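Local coordinates for putative polysaccharide deacetylase (Bdellovibrio bacteriovorus HD100, PDB 5JP6), which probably removes acetyl groups from peptidoglycan as a zinc-binding carbohydrate esterase of family 4, at residues 139-147 with 345-353; 207-215 with 263-271. The protein carries 1 engineered substitution. All blocks are in the same frame, centred on the assembly; numbering follows the deposited sequence.

Contact 1: 139-147 with 345-353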
# COMPACT_ATOMS: atom_id res chain seq x y z
N GLN A 139 -3.59 18.56 10.41
CA GLN A 139 -3.67 19.46 9.29
C GLN A 139 -2.23 19.92 9.07
O GLN A 139 -1.60 20.60 9.91
CB GLN A 139 -4.64 20.64 9.51
CG GLN A 139 -4.66 21.64 8.36
CD GLN A 139 -5.49 22.88 8.66
OE1 GLN A 139 -5.01 24.01 8.59
NE2 GLN A 139 -6.74 22.66 9.02
N SER A 140 -1.71 19.53 7.95
CA SER A 140 -0.33 19.91 7.60
C SER A 140 -0.31 21.39 7.28
O SER A 140 -1.35 22.07 7.21
CB SER A 140 0.21 19.11 6.41
OG SER A 140 -0.31 19.59 5.25
N ARG A 141 0.90 21.89 7.07
CA ARG A 141 1.12 23.27 6.70
C ARG A 141 0.75 23.58 5.27
O ARG A 141 0.83 24.73 4.87
CB ARG A 141 2.60 23.61 6.92
CG ARG A 141 3.01 23.58 8.39
CD ARG A 141 4.50 23.76 8.58
NE ARG A 141 4.89 23.43 9.95
CZ ARG A 141 6.14 23.21 10.38
NH1 ARG A 141 7.18 23.29 9.56
NH2 ARG A 141 6.35 22.91 11.65
N ASN A 142 0.36 22.56 4.49
CA ASN A 142 0.04 22.78 3.07
C ASN A 142 -1.19 23.61 2.91
O ASN A 142 -2.24 23.24 3.41
CB ASN A 142 -0.14 21.45 2.32
CG ASN A 142 1.15 20.74 2.05
OD1 ASN A 142 2.21 21.35 2.04
ND2 ASN A 142 1.05 19.39 1.74
N SER A 143 -1.07 24.72 2.19
CA SER A 143 -2.23 25.58 1.88
C SER A 143 -2.13 26.02 0.43
O SER A 143 -2.15 27.20 0.10
CB SER A 143 -2.27 26.79 2.78
OG SER A 143 -0.98 27.28 2.84
N PHE A 144 -2.03 25.03 -0.43
CA PHE A 144 -2.14 25.20 -1.88
C PHE A 144 -3.16 24.19 -2.36
O PHE A 144 -3.54 23.28 -1.61
CB PHE A 144 -0.79 25.01 -2.61
CG PHE A 144 -0.23 23.62 -2.53
CD1 PHE A 144 0.61 23.24 -1.47
CD2 PHE A 144 -0.59 22.67 -3.47
CE1 PHE A 144 1.07 21.93 -1.37
CE2 PHE A 144 -0.09 21.39 -3.41
CZ PHE A 144 0.74 21.01 -2.38
N ARG A 145 -3.54 24.31 -3.62
CA ARG A 145 -4.54 23.44 -4.18
C ARG A 145 -4.10 23.02 -5.59
O ARG A 145 -3.89 23.90 -6.44
CB ARG A 145 -5.87 24.18 -4.24
CG ARG A 145 -7.04 23.43 -4.83
CD ARG A 145 -8.27 24.33 -4.83
NE ARG A 145 -9.47 23.63 -5.27
CZ ARG A 145 -9.79 23.39 -6.54
NH1 ARG A 145 -8.99 23.79 -7.53
NH2 ARG A 145 -10.92 22.74 -6.84
N PHE A 146 -3.94 21.73 -5.84
CA PHE A 146 -3.75 21.25 -7.20
C PHE A 146 -5.10 21.50 -7.94
O PHE A 146 -6.19 21.31 -7.38
CB PHE A 146 -3.44 19.72 -7.24
CG PHE A 146 -2.04 19.35 -6.77
CD1 PHE A 146 -0.93 19.65 -7.56
CD2 PHE A 146 -1.82 18.65 -5.57
CE1 PHE A 146 0.34 19.28 -7.17
CE2 PHE A 146 -0.52 18.30 -5.19
CZ PHE A 146 0.54 18.62 -5.98
N PRO A 147 -5.03 21.91 -9.22
CA PRO A 147 -6.27 21.98 -10.01
C PRO A 147 -6.91 20.63 -10.21
O PRO A 147 -6.22 19.60 -10.21
CB PRO A 147 -5.81 22.54 -11.37
CG PRO A 147 -4.35 22.29 -11.44
CD PRO A 147 -3.81 22.13 -10.04
N MET A 345 3.61 11.95 3.15
CA MET A 345 2.71 12.33 2.06
C MET A 345 2.51 13.85 1.93
O MET A 345 2.60 14.40 0.82
CB MET A 345 1.39 11.56 2.14
CG MET A 345 0.51 11.70 0.89
SD MET A 345 1.33 11.22 -0.67
CE MET A 345 1.89 9.56 -0.30
N PRO A 346 2.27 14.56 3.06
CA PRO A 346 2.15 16.03 2.88
C PRO A 346 3.40 16.67 2.26
O PRO A 346 3.30 17.51 1.38
CB PRO A 346 1.91 16.53 4.31
CG PRO A 346 1.24 15.37 4.99
CD PRO A 346 1.91 14.13 4.44
N GLN A 347 4.56 16.20 2.68
CA GLN A 347 5.81 16.73 2.21
C GLN A 347 6.00 16.40 0.69
O GLN A 347 6.44 17.24 -0.13
CB GLN A 347 6.96 16.18 3.03
CG GLN A 347 8.29 16.82 2.67
CD GLN A 347 8.53 18.14 3.41
OE1 GLN A 347 8.59 18.14 4.61
NE2 GLN A 347 8.59 19.25 2.70
N PHE A 348 5.63 15.18 0.31
CA PHE A 348 5.71 14.73 -1.07
C PHE A 348 4.84 15.60 -1.97
O PHE A 348 5.25 16.03 -3.03
CB PHE A 348 5.31 13.26 -1.18
CG PHE A 348 5.21 12.76 -2.58
CD1 PHE A 348 6.34 12.57 -3.34
CD2 PHE A 348 3.98 12.50 -3.18
CE1 PHE A 348 6.27 12.10 -4.64
CE2 PHE A 348 3.91 12.07 -4.49
CZ PHE A 348 5.05 11.86 -5.21
N LEU A 349 3.60 15.81 -1.53
CA LEU A 349 2.68 16.61 -2.29
C LEU A 349 3.17 18.06 -2.46
O LEU A 349 3.04 18.62 -3.54
CB LEU A 349 1.29 16.54 -1.66
CG LEU A 349 0.63 15.14 -1.66
CD1 LEU A 349 -0.59 15.11 -0.73
CD2 LEU A 349 0.29 14.72 -3.07
N ARG A 350 3.71 18.63 -1.40
CA ARG A 350 4.28 19.96 -1.48
C ARG A 350 5.43 20.00 -2.48
O ARG A 350 5.52 20.93 -3.29
CB ARG A 350 4.68 20.47 -0.09
CG ARG A 350 5.38 21.84 -0.07
CD ARG A 350 4.61 23.01 -0.67
NE ARG A 350 5.47 24.16 -1.00
CZ ARG A 350 5.80 25.15 -0.18
NH1 ARG A 350 5.35 25.22 1.07
NH2 ARG A 350 6.60 26.12 -0.62
N GLU A 351 6.31 19.00 -2.44
CA GLU A 351 7.42 18.97 -3.41
C GLU A 351 6.93 18.78 -4.86
O GLU A 351 7.48 19.42 -5.74
CB GLU A 351 8.45 17.93 -3.04
CG GLU A 351 9.40 18.40 -1.97
CD GLU A 351 10.21 19.60 -2.46
OE1 GLU A 351 10.84 19.49 -3.55
OE2 GLU A 351 10.16 20.65 -1.79
N LEU A 352 5.91 17.95 -5.11
CA LEU A 352 5.34 17.83 -6.48
C LEU A 352 4.94 19.24 -6.92
O LEU A 352 5.24 19.67 -8.05
CB LEU A 352 4.14 16.91 -6.54
CG LEU A 352 4.36 15.42 -6.49
CD1 LEU A 352 3.01 14.72 -6.59
CD2 LEU A 352 5.32 14.96 -7.57
N TYR A 353 4.20 19.95 -6.07
CA TYR A 353 3.77 21.29 -6.38
C TYR A 353 4.95 22.25 -6.65
O TYR A 353 4.99 22.92 -7.70
CB TYR A 353 2.91 21.82 -5.23
CG TYR A 353 2.36 23.18 -5.48
CD1 TYR A 353 1.24 23.35 -6.28
CD2 TYR A 353 2.93 24.29 -4.89
CE1 TYR A 353 0.70 24.60 -6.49
CE2 TYR A 353 2.40 25.54 -5.10
CZ TYR A 353 1.30 25.68 -5.91
OH TYR A 353 0.80 26.92 -6.08

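Contact 2: 207-215 with 263-271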
# COMPACT_ATOMS: atom_id res chain seq x y z
N VAL A 207 -9.71 -4.94 2.74
CA VAL A 207 -11.08 -4.47 2.62
C VAL A 207 -12.00 -5.15 3.64
O VAL A 207 -12.81 -4.50 4.28
CB VAL A 207 -11.61 -4.70 1.18
CG1 VAL A 207 -13.13 -4.42 1.10
CG2 VAL A 207 -10.88 -3.80 0.22
N ARG A 208 -11.84 -6.44 3.80
CA ARG A 208 -12.64 -7.17 4.78
C ARG A 208 -12.31 -6.74 6.23
O ARG A 208 -13.18 -6.72 7.09
CB ARG A 208 -12.44 -8.68 4.56
CG ARG A 208 -13.13 -9.19 3.31
CD ARG A 208 -13.05 -10.71 3.24
NE ARG A 208 -11.70 -11.14 2.94
CZ ARG A 208 -11.22 -11.23 1.71
NH1 ARG A 208 -11.97 -10.92 0.65
NH2 ARG A 208 -9.98 -11.62 1.54
N THR A 209 -11.06 -6.39 6.48
CA THR A 209 -10.66 -5.93 7.80
C THR A 209 -11.16 -4.51 8.10
O THR A 209 -11.60 -4.23 9.19
CB THR A 209 -9.13 -6.02 7.95
OG1 THR A 209 -8.70 -7.36 7.73
CG2 THR A 209 -8.69 -5.52 9.32
N ASN A 210 -11.14 -3.63 7.07
CA ASN A 210 -11.32 -2.20 7.24
C ASN A 210 -12.36 -1.62 6.28
O ASN A 210 -12.07 -0.66 5.53
CB ASN A 210 -9.98 -1.47 7.06
CG ASN A 210 -8.92 -1.99 7.97
OD1 ASN A 210 -9.09 -1.93 9.21
ND2 ASN A 210 -7.85 -2.52 7.41
N PRO A 211 -13.59 -2.14 6.30
CA PRO A 211 -14.56 -1.60 5.33
C PRO A 211 -14.92 -0.12 5.54
O PRO A 211 -15.19 0.57 4.57
CB PRO A 211 -15.80 -2.47 5.55
CG PRO A 211 -15.64 -2.95 6.99
CD PRO A 211 -14.16 -3.14 7.19
N GLU A 212 -14.96 0.35 6.79
CA GLU A 212 -15.29 1.76 7.03
C GLU A 212 -14.23 2.68 6.46
O GLU A 212 -14.56 3.72 5.88
CB GLU A 212 -15.53 2.04 8.52
CG GLU A 212 -16.71 1.26 9.04
CD GLU A 212 -18.00 1.63 8.31
OE1 GLU A 212 -18.28 2.86 8.10
OE2 GLU A 212 -18.75 0.71 7.94
N ALA A 213 -12.96 2.27 6.57
CA ALA A 213 -11.89 3.02 5.95
C ALA A 213 -12.07 3.06 4.44
O ALA A 213 -11.88 4.10 3.83
CB ALA A 213 -10.52 2.45 6.33
N LEU A 214 -12.48 1.94 3.84
CA LEU A 214 -12.71 1.93 2.40
C LEU A 214 -13.82 2.94 2.02
O LEU A 214 -13.72 3.64 1.02
CB LEU A 214 -13.04 0.54 1.88
CG LEU A 214 -13.02 0.41 0.36
CD1 LEU A 214 -11.59 0.45 -0.17
CD2 LEU A 214 -13.74 -0.87 -0.07
N LYS A 215 -14.89 2.97 2.82
CA LYS A 215 -15.94 3.93 2.58
C LYS A 215 -15.44 5.38 2.63
O LYS A 215 -15.91 6.22 1.87
CB LYS A 215 -17.09 3.71 3.52
CG LYS A 215 -17.84 2.39 3.32
CD LYS A 215 -19.03 2.29 4.26
CE LYS A 215 -19.69 0.94 4.10
NZ LYS A 215 -20.89 0.87 4.97
N GLN A 263 -14.61 -8.23 -5.92
CA GLN A 263 -15.83 -8.54 -5.21
C GLN A 263 -15.85 -7.91 -3.80
O GLN A 263 -16.89 -7.44 -3.35
CB GLN A 263 -16.02 -10.05 -5.13
CG GLN A 263 -17.36 -10.45 -4.58
CD GLN A 263 -18.50 -10.28 -5.59
OE1 GLN A 263 -18.42 -10.73 -6.72
NE2 GLN A 263 -19.58 -9.64 -5.16
N ALA A 264 -14.71 -7.94 -3.11
CA ALA A 264 -14.65 -7.40 -1.75
C ALA A 264 -14.99 -5.91 -1.77
O ALA A 264 -15.74 -5.41 -0.93
CB ALA A 264 -13.31 -7.63 -1.11
N VAL A 265 -14.40 -5.18 -2.73
CA VAL A 265 -14.68 -3.75 -2.84
C VAL A 265 -16.17 -3.52 -3.14
O VAL A 265 -16.83 -2.69 -2.50
CB VAL A 265 -13.81 -3.08 -3.91
CG1 VAL A 265 -14.24 -1.65 -4.16
CG2 VAL A 265 -12.32 -3.14 -3.53
N PHE A 266 -16.67 -4.24 -4.12
CA PHE A 266 -18.07 -4.15 -4.53
C PHE A 266 -19.03 -4.44 -3.37
O PHE A 266 -20.03 -3.75 -3.19
CB PHE A 266 -18.34 -5.08 -5.68
CG PHE A 266 -19.78 -5.10 -6.13
CD1 PHE A 266 -20.28 -4.08 -6.90
CD2 PHE A 266 -20.64 -6.10 -5.72
CE1 PHE A 266 -21.60 -4.09 -7.32
CE2 PHE A 266 -21.95 -6.11 -6.12
CZ PHE A 266 -22.43 -5.08 -6.89
N ASP A 267 -18.70 -5.46 -2.58
CA ASP A 267 -19.55 -5.83 -1.45
C ASP A 267 -19.67 -4.71 -0.42
O ASP A 267 -20.71 -4.60 0.25
CB ASP A 267 -19.03 -7.09 -0.79
CG ASP A 267 -19.26 -8.34 -1.61
OD1 ASP A 267 -20.02 -8.32 -2.62
OD2 ASP A 267 -18.63 -9.38 -1.25
N VAL A 268 -18.63 -3.88 -0.29
CA VAL A 268 -18.68 -2.74 0.65
C VAL A 268 -19.39 -1.52 0.03
O VAL A 268 -20.27 -0.91 0.66
CB VAL A 268 -17.28 -2.35 1.14
CG1 VAL A 268 -17.31 -1.09 2.02
CG2 VAL A 268 -16.65 -3.52 1.92
N LEU A 269 -19.01 -1.18 -1.20
CA LEU A 269 -19.38 0.09 -1.80
C LEU A 269 -20.58 0.07 -2.73
O LEU A 269 -21.20 1.12 -2.95
CB LEU A 269 -18.21 0.64 -2.61
CG LEU A 269 -16.91 0.89 -1.87
CD1 LEU A 269 -15.84 1.36 -2.83
CD2 LEU A 269 -17.10 1.90 -0.74
N GLY A 270 -20.89 -1.10 -3.30
CA GLY A 270 -21.87 -1.18 -4.35
C GLY A 270 -21.32 -0.84 -5.72
O GLY A 270 -22.04 -0.77 -6.71
N TRP A 271 -20.00 -0.67 -5.78
CA TRP A 271 -19.30 -0.45 -7.03
C TRP A 271 -17.83 -0.77 -6.82
O TRP A 271 -17.36 -0.90 -5.69
CB TRP A 271 -19.48 0.97 -7.53
CG TRP A 271 -19.07 2.05 -6.55
CD1 TRP A 271 -19.89 2.76 -5.73
CD2 TRP A 271 -17.76 2.59 -6.36
NE1 TRP A 271 -19.18 3.71 -5.02
CE2 TRP A 271 -17.86 3.63 -5.39
CE3 TRP A 271 -16.52 2.32 -6.94
CZ2 TRP A 271 -16.74 4.40 -5.01
CZ3 TRP A 271 -15.42 3.04 -6.54
CH2 TRP A 271 -15.53 4.07 -5.57
O HOH W 1 -21.40 -1.71 3.00

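Contact 1: 139-147 with 345-353
Phe144 holds CG between its backbone N and carbonyl carbon (chi1 65°), while Tyr353 turns CG anti to its backbone N (chi1 -178°), and these two rotations lay the rings over each other in an offset stack. The centroids are 4.2 Å apart and the planes 21° from parallel, with the two side chains running past one another in opposite directions. Each ring therefore also covers the other's CB: Phe144 CB sits over the tyrosine face, and Tyr353 CB lies over the phenylalanine face at 3.9 Å from its centroid, both as CH-pi contacts. Phe144 CE1 meets Arg350 CD at 3.8 Å; in the conformer given, Arg350 NE bonds to Asn354. Phe146 lends one face to Phe144 CE2 and reaches down to the helix, its CZ lying 4.0 Å from Leu352 CB and 3.5 Å from Leu349 O.

Farther toward the start of the helical segment, Asn142 ND2 donates to Pro346 O at 3.0 Å, nearly straight and in the plane of its own amide. That carbonyl also accepts from Arg350 N within the helix, the two donors arriving from opposite faces of its plane. Ser140 OG accepts from Asn142 N in an ST turn and bonds to Glu193, so the turn that carries the asparagine is tied to helix 183-193, while Ser140 CB rests on Pro346 CB at 3.7 Å.

The contact thus lays the irregular chain before strand 150-153 along helix 339-354 of the NodB homology region, remote from the zinc site. One hydrogen bond from the Asn142 side-chain amide grips a helix carbonyl that is already engaged, whereas Asn142 OD1 is buried against Arg350 CB without a polar partner; the other contacts across the interface are mainly aromatic stacking and apolar packing.

Contact 2: 207-215 with 263-271
Val268 is a knob in a hole formed by Val207, Pro211, Leu214 and Lys215. Its two methyl groups divide the work: CG2 touches Val207 CG1 at 3.7 Å and also meets the proline ring, while CG1 lies 3.8 Å from Lys215 CG. Leu214, with CG anti to the backbone N (chi1 -169°), brings CD2 to 4.0 Å from Val268 CB and equally close to the branch point of Leu269. Val207 CG1 also packs 3.9 Å from Ala264 CB, and its CG2 faces Val265 CG2.

This packing joins helix 251-269 to helices 204-209 and 211-219 on one side of the parallel sheet of the NodB-type deacetylase fold; the axes of 211-215 and 263-269 cross at -76° and come within 9.9 Å. Beneath them, Ile224 of strand 223-227 receives Leu214, Val265 and Leu269, and Ala202 of strand 199-202 receives Val207 and Val265. At the outer margin the extended Lys215 side chain runs across Val268, and a water that donates to Val268 O at 2.7 Å is weakly bonded to Lys215 NZ. Val207 also touches Pro179, and its side chain is about 9 Å from that of the zinc ligand Asp177.

In the fold
Both contacts bring helices of the NodB-type fold together with other parts of the chain, but they hold different elements, and their nearest atoms are about 15 Å apart. Contact 1 is the more buried, joining a loop to helix 339-354; contact 2 is a partly buried junction between helices, with a charged, watered margin. Their chemistry differs accordingly: the irregular loop brings stacked rings and a direct side-chain amide hydrogen bond to the helix, whereas contact 2 relies on interlocking aliphatic branches. The helices of both contacts pack on the common parallel sheet, that of contact 1 at strand 170-176 and those of contact 2 at strands 199-202 and 223-227. Contact 2, nested in sequence within contact 1, lies closer to the zinc site.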